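Local coordinates for protein NEDD8-conjugating enzyme UBC12 (Saccharomyces cerevisiae, PDB 3O2U) that accepts the ubiquitin-like protein Rub1 (NEDD8) from its E1 complex and catalyses its covalent attachment to other proteins, chiefly the cullin Cdc53, at residues A[28-34]-A[88-93]; A[102-106]-A[183-187]. The contacts are given in a common frame with arbitrary orientation. Residue numbers count along the deposited sequence, not the author numbering.

Interaction 1 (A[28-34]-A[88-93])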
loop_
_atom_site.group_PDB
_atom_site.type_symbol
_atom_site.label_atom_id
_atom_site.label_comp_id
_atom_site.label_asym_id
_atom_site.label_seq_id
_atom_site.Cartn_x
_atom_site.Cartn_y
_atom_site.Cartn_z
ATOM N N SER A 28 7.435 18.954 6.513
ATOM C CA SER A 28 6.031 19.019 6.919
ATOM C C SER A 28 5.719 18.013 8.038
ATOM O O SER A 28 6.467 17.054 8.242
ATOM C CB SER A 28 5.130 18.742 5.728
ATOM O OG SER A 28 5.266 17.404 5.310
ATOM N N ALA A 29 4.621 18.238 8.760
ATOM C CA ALA A 29 4.188 17.312 9.811
ATOM C C ALA A 29 4.016 15.891 9.271
ATOM O O ALA A 29 4.396 14.922 9.936
ATOM C CB ALA A 29 2.893 17.790 10.454
ATOM N N ALA A 30 3.432 15.778 8.078
ATOM C CA ALA A 30 3.202 14.480 7.447
ATOM C C ALA A 30 4.513 13.735 7.181
ATOM O O ALA A 30 4.617 12.526 7.414
ATOM C CB ALA A 30 2.406 14.639 6.147
ATOM N N ARG A 31 5.521 14.455 6.701
ATOM C CA ARG A 31 6.803 13.813 6.384
ATOM C C ARG A 31 7.608 13.426 7.612
ATOM O O ARG A 31 8.267 12.384 7.619
ATOM C CB ARG A 31 7.623 14.680 5.409
ATOM C CG ARG A 31 6.912 14.755 4.077
ATOM C CD ARG A 31 7.575 15.595 3.005
ATOM N NE ARG A 31 6.636 15.710 1.889
ATOM C CZ ARG A 31 6.972 15.943 0.624
ATOM N NH1 ARG A 31 8.246 16.091 0.284
ATOM N NH2 ARG A 31 6.022 16.036 -0.301
ATOM N N ILE A 32 7.576 14.263 8.643
ATOM C CA ILE A 32 8.204 13.921 9.920
ATOM C C ILE A 32 7.592 12.659 10.521
ATOM O O ILE A 32 8.296 11.816 11.060
ATOM C CB ILE A 32 8.047 15.053 10.963
ATOM C CG1 ILE A 32 8.866 16.277 10.545
ATOM C CG2 ILE A 32 8.476 14.565 12.351
ATOM C CD1 ILE A 32 8.825 17.398 11.553
ATOM N N ARG A 33 6.273 12.540 10.440
ATOM C CA ARG A 33 5.582 11.357 10.957
ATOM C C ARG A 33 5.900 10.099 10.126
ATOM O O ARG A 33 6.139 9.026 10.670
ATOM C CB ARG A 33 4.073 11.614 11.004
ATOM C CG ARG A 33 3.235 10.349 11.255
ATOM C CD ARG A 33 3.390 9.785 12.696
ATOM N NE ARG A 33 2.965 8.385 12.638
ATOM C CZ ARG A 33 1.728 7.956 12.848
ATOM N NH1 ARG A 33 0.787 8.802 13.265
ATOM N NH2 ARG A 33 1.449 6.662 12.689
ATOM N N LEU A 34 5.934 10.223 8.806
ATOM C CA LEU A 34 6.343 9.088 7.986
ATOM C C LEU A 34 7.807 8.672 8.264
ATOM O O LEU A 34 8.112 7.480 8.324
ATOM C CB LEU A 34 6.123 9.377 6.496
ATOM C CG LEU A 34 6.576 8.258 5.548
ATOM C CD1 LEU A 34 5.956 6.912 5.901
ATOM C CD2 LEU A 34 6.278 8.621 4.089
ATOM N N PHE A 88 1.899 8.651 -0.276
ATOM C CA PHE A 88 1.488 9.471 0.862
ATOM C C PHE A 88 1.219 10.898 0.416
ATOM O O PHE A 88 1.979 11.450 -0.365
ATOM C CB PHE A 88 2.595 9.482 1.913
ATOM C CG PHE A 88 2.872 8.139 2.499
ATOM C CD1 PHE A 88 2.404 7.813 3.760
ATOM C CD2 PHE A 88 3.564 7.184 1.778
ATOM C CE1 PHE A 88 2.632 6.564 4.289
ATOM C CE2 PHE A 88 3.803 5.932 2.301
ATOM C CZ PHE A 88 3.340 5.622 3.562
ATOM N N ASN A 89 0.137 11.493 0.906
ATOM C CA ASN A 89 -0.107 12.918 0.666
ATOM C C ASN A 89 0.273 13.726 1.909
ATOM O O ASN A 89 0.728 13.155 2.908
ATOM C CB ASN A 89 -1.561 13.153 0.243
ATOM C CG ASN A 89 -2.552 12.708 1.293
ATOM O OD1 ASN A 89 -2.252 12.705 2.488
ATOM N ND2 ASN A 89 -3.756 12.342 0.854
ATOM N N GLU A 90 0.092 15.044 1.863
ATOM C CA GLU A 90 0.566 15.895 2.948
ATOM C C GLU A 90 -0.358 15.837 4.158
ATOM O O GLU A 90 -0.210 16.600 5.115
ATOM C CB GLU A 90 0.761 17.341 2.466
ATOM C CG GLU A 90 1.982 17.512 1.560
ATOM C CD GLU A 90 3.260 17.014 2.227
ATOM O OE1 GLU A 90 3.695 17.645 3.218
ATOM O OE2 GLU A 90 3.823 15.984 1.774
ATOM N N VAL A 91 -1.301 14.911 4.118
ATOM C CA VAL A 91 -2.314 14.816 5.158
ATOM C C VAL A 91 -2.177 13.538 6.009
ATOM O O VAL A 91 -2.961 13.285 6.919
ATOM C CB VAL A 91 -3.713 15.059 4.540
ATOM C CG1 VAL A 91 -4.744 14.086 5.034
ATOM C CG2 VAL A 91 -4.135 16.523 4.788
ATOM N N TYR A 92 -1.134 12.758 5.737
ATOM C CA TYR A 92 -0.735 11.680 6.647
ATOM C C TYR A 92 -0.353 12.289 8.002
ATOM O O TYR A 92 0.354 13.296 8.054
ATOM C CB TYR A 92 0.457 10.928 6.057
ATOM C CG TYR A 92 0.796 9.645 6.765
ATOM C CD1 TYR A 92 -0.076 8.564 6.725
ATOM C CD2 TYR A 92 2.001 9.505 7.458
ATOM C CE1 TYR A 92 0.234 7.379 7.367
ATOM C CE2 TYR A 92 2.321 8.316 8.102
ATOM C CZ TYR A 92 1.432 7.256 8.046
ATOM O OH TYR A 92 1.718 6.063 8.670
ATOM N N PRO A 93 -0.784 11.669 9.109
ATOM C CA PRO A 93 -1.493 10.394 9.259
ATOM C C PRO A 93 -3.014 10.532 9.351
ATOM O O PRO A 93 -3.681 9.578 9.726
ATOM C CB PRO A 93 -0.974 9.897 10.612
ATOM C CG PRO A 93 -0.827 11.142 11.402
ATOM C CD PRO A 93 -0.522 12.280 10.426
HETATM O O HOH W 1 1.682 17.762 6.839
#
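Glu-90 supplies the charged part of this contact. Glu-90 OE2 forms a salt bridge with Arg-31, receiving hydrogen bonds from Arg-31 NE (2.8 Å) and Arg-31 NH2 (3.0 Å) near the guanidinium plane, while Glu-90 OE1 accepts from Ser-28 OG at 2.6 Å. Ser-28 is also the N-cap of helix 29-39: Ser-28 OG accepts from Arg-31 N at 3.3 Å, so one hydroxyl caps the helix and ties it to the loop. Water 1 adds a polar bridge, accepting from Ala-30 N (2.9 Å) and donating to Glu-90 O (2.8 Å).

The contact joins the first helix of the UBC core to the loop after strand 82-87. Here a type I turn, Asn-89 to Tyr-92, leads into the cis Tyr-92–Pro-93 peptide that opens the family's Tyr-Pro-X-X-Pro-Pro motif. Within the turn Asn-89 OD1 accepts from Val-91 N at 2.9 Å, an Asx turn.

The helix comes close at Ala-30, whose CA and CB each lie 3.1 Å from Tyr-92 O, the former in a CA-H...O contact. One helical turn on, Leu-34 CD2 sits 3.8 Å from the Phe-88 ring centroid, 10° off the normal: a CH-pi contact over the ring face. Leu-34 CB also meets Tyr-92 CD2 at 4.2 Å. Arg-33 CG lies 3.9 Å from Tyr-92 CE2, and the Arg-33 guanidinium goes on to Asp-37, Pro-127 O and Leu-129 O; Tyr-92 OH hydrogen-bonds to Asp-37.

Interaction 2 (A[102-106]-A[183-187])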
loop_
_atom_site.group_PDB
_atom_site.type_symbol
_atom_site.label_atom_id
_atom_site.label_comp_id
_atom_site.label_asym_id
_atom_site.label_seq_id
_atom_site.Cartn_x
_atom_site.Cartn_y
_atom_site.Cartn_z
ATOM N N LEU A 102 0.666 -3.815 -7.663
ATOM C CA LEU A 102 1.349 -3.608 -8.924
ATOM C C LEU A 102 1.382 -4.867 -9.775
ATOM O O LEU A 102 2.015 -4.885 -10.822
ATOM C CB LEU A 102 2.786 -3.135 -8.677
ATOM C CG LEU A 102 2.919 -1.902 -7.791
ATOM C CD1 LEU A 102 4.378 -1.492 -7.710
ATOM C CD2 LEU A 102 2.055 -0.766 -8.339
ATOM N N LYS A 103 0.714 -5.922 -9.307
ATOM C CA LYS A 103 0.644 -7.174 -10.047
ATOM C C LYS A 103 -0.808 -7.610 -10.226
ATOM O O LYS A 103 -1.627 -7.430 -9.328
ATOM C CB LYS A 103 1.416 -8.277 -9.305
ATOM C CG LYS A 103 2.935 -8.079 -9.277
ATOM C CD LYS A 103 3.524 -8.115 -10.684
ATOM C CE LYS A 103 5.067 -8.225 -10.673
ATOM N NZ LYS A 103 5.732 -7.118 -9.929
ATOM N N LYS A 104 -1.122 -8.182 -11.384
ATOM C CA LYS A 104 -2.408 -8.834 -11.571
ATOM C C LYS A 104 -2.368 -10.152 -10.817
ATOM O O LYS A 104 -1.663 -11.100 -11.214
ATOM C CB LYS A 104 -2.668 -9.096 -13.056
ATOM C CG LYS A 104 -2.555 -7.853 -13.932
ATOM C CD LYS A 104 -3.173 -8.108 -15.304
ATOM C CE LYS A 104 -2.784 -7.023 -16.305
ATOM N NZ LYS A 104 -2.741 -7.560 -17.711
ATOM N N ILE A 105 -3.097 -10.219 -9.712
ATOM C CA ILE A 105 -3.101 -11.451 -8.926
ATOM C C ILE A 105 -4.517 -11.943 -8.618
ATOM O O ILE A 105 -5.469 -11.162 -8.566
ATOM C CB ILE A 105 -2.252 -11.338 -7.632
ATOM C CG1 ILE A 105 -2.919 -10.427 -6.618
ATOM C CG2 ILE A 105 -0.821 -10.831 -7.931
ATOM C CD1 ILE A 105 -2.562 -10.807 -5.203
ATOM N N PHE A 106 -4.638 -13.248 -8.414
ATOM C CA PHE A 106 -5.930 -13.870 -8.146
ATOM C C PHE A 106 -6.174 -13.868 -6.641
ATOM O O PHE A 106 -5.709 -14.750 -5.935
ATOM C CB PHE A 106 -5.915 -15.303 -8.661
ATOM C CG PHE A 106 -7.268 -15.926 -8.764
ATOM C CD1 PHE A 106 -8.209 -15.425 -9.655
ATOM C CD2 PHE A 106 -7.593 -17.034 -7.995
ATOM C CE1 PHE A 106 -9.453 -16.008 -9.765
ATOM C CE2 PHE A 106 -8.843 -17.620 -8.100
ATOM C CZ PHE A 106 -9.770 -17.108 -8.981
ATOM N N LYS A 183 -5.801 -13.068 -17.750
ATOM C CA LYS A 183 -4.450 -13.555 -17.557
ATOM C C LYS A 183 -3.798 -12.864 -16.358
ATOM O O LYS A 183 -3.867 -11.646 -16.211
ATOM C CB LYS A 183 -3.603 -13.326 -18.813
ATOM C CG LYS A 183 -2.256 -14.052 -18.763
ATOM C CD LYS A 183 -1.132 -13.242 -19.384
ATOM C CE LYS A 183 0.140 -13.322 -18.518
ATOM N NZ LYS A 183 0.816 -14.645 -18.582
ATOM N N TYR A 184 -3.164 -13.654 -15.504
ATOM C CA TYR A 184 -2.529 -13.116 -14.321
ATOM C C TYR A 184 -1.020 -13.124 -14.510
ATOM O O TYR A 184 -0.496 -13.877 -15.341
ATOM C CB TYR A 184 -2.972 -13.920 -13.091
ATOM C CG TYR A 184 -4.440 -13.690 -12.802
ATOM C CD1 TYR A 184 -4.841 -12.702 -11.911
ATOM C CD2 TYR A 184 -5.424 -14.414 -13.467
ATOM C CE1 TYR A 184 -6.187 -12.454 -11.665
ATOM C CE2 TYR A 184 -6.776 -14.179 -13.225
ATOM C CZ TYR A 184 -7.148 -13.199 -12.317
ATOM O OH TYR A 184 -8.479 -12.933 -12.064
ATOM N N ASP A 185 -0.317 -12.303 -13.730
ATOM C CA ASP A 185 1.137 -12.208 -13.860
ATOM C C ASP A 185 1.879 -13.388 -13.240
ATOM O O ASP A 185 1.445 -13.957 -12.248
ATOM C CB ASP A 185 1.640 -10.924 -13.211
ATOM C CG ASP A 185 1.231 -9.688 -13.983
ATOM O OD1 ASP A 185 1.049 -9.781 -15.218
ATOM O OD2 ASP A 185 1.106 -8.624 -13.352
ATOM N N ASN A 186 3.014 -13.729 -13.834
ATOM C CA ASN A 186 3.939 -14.693 -13.261
ATOM C C ASN A 186 4.712 -14.032 -12.135
ATOM O O ASN A 186 5.543 -13.155 -12.381
ATOM C CB ASN A 186 4.897 -15.184 -14.345
ATOM C CG ASN A 186 5.822 -16.287 -13.853
ATOM O OD1 ASN A 186 6.344 -16.228 -12.739
ATOM N ND2 ASN A 186 6.041 -17.289 -14.691
ATOM N N ILE A 187 4.434 -14.430 -10.893
ATOM C CA ILE A 187 5.102 -13.817 -9.754
ATOM C C ILE A 187 5.962 -14.795 -8.928
ATOM O O ILE A 187 6.427 -14.439 -7.846
ATOM C CB ILE A 187 4.100 -13.102 -8.799
ATOM C CG1 ILE A 187 3.128 -14.108 -8.168
ATOM C CG2 ILE A 187 3.324 -12.010 -9.521
ATOM C CD1 ILE A 187 2.191 -13.479 -7.134
HETATM O O HOH W 2 -0.626 -13.593 -10.252
#
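The segments, irregular apart from Lys-183 at the end of strand 182-183, run at a steep angle, end-to-end directions 113° apart, and come nearest at Lys-104 and Tyr-184, whose CA atoms are 5.1 Å apart. One backbone hydrogen bond joins them, Asp-185 N to Lys-104 O at 3.1 Å with an angle of 162° at the hydrogen. Its counterpart is made by a side chain: Lys-104 N donates to Asp-185 OD2 at 3.0 Å, also at 162°. Water 2 lies 2.9 Å from both Lys-104 O and Asp-185 O.

On one flank, Phe-106 turns its edge toward the face of Tyr-184 in an offset edge-to-face pair, centroids 5.5 Å apart and planes at 83°, with Phe-106 CD1 3.6 Å from Tyr-184 CZ. Phe-106, directly before the His-Pro-Asn motif of E2 enzymes, is also packed by helices 153-160 and 163-174. Ile-105 CG2 meets Ile-187 CD1 at 4.1 Å, while Lys-103 CG approaches Ile-187 CG2 at 4.0 Å.

The Ile-105 side chain is about 12 Å from that of Cys-117, the predicted thioester residue. Both backbone polar groups of Lys-104 thus pair with one residue, Asp-185, although the segments do not pair as strands.

Interactions 1 and 2 lie on opposite sides of the chain's centre, their own centres 31 Å apart and their nearest atoms about 12 Å apart, without touching. Both combine buried residues with an exposed margin, and both engage loops that flank the four-stranded sheet: 88-93 follows strand 82-87, whereas 102-106 follows strand 98-101. Interaction 1 sets its loop against a regular helix and relies on side-chain charge, with an arginine–glutamate salt bridge. Interaction 2 joins two largely irregular segments and puts its hydrogen bonds on backbone amides, beside an aromatic pair. Aromatic packing also differs: leucine covers a phenylalanine face at 28-34/88-93, but phenylalanine meets tyrosine edge-to-face at 102-106/183-187.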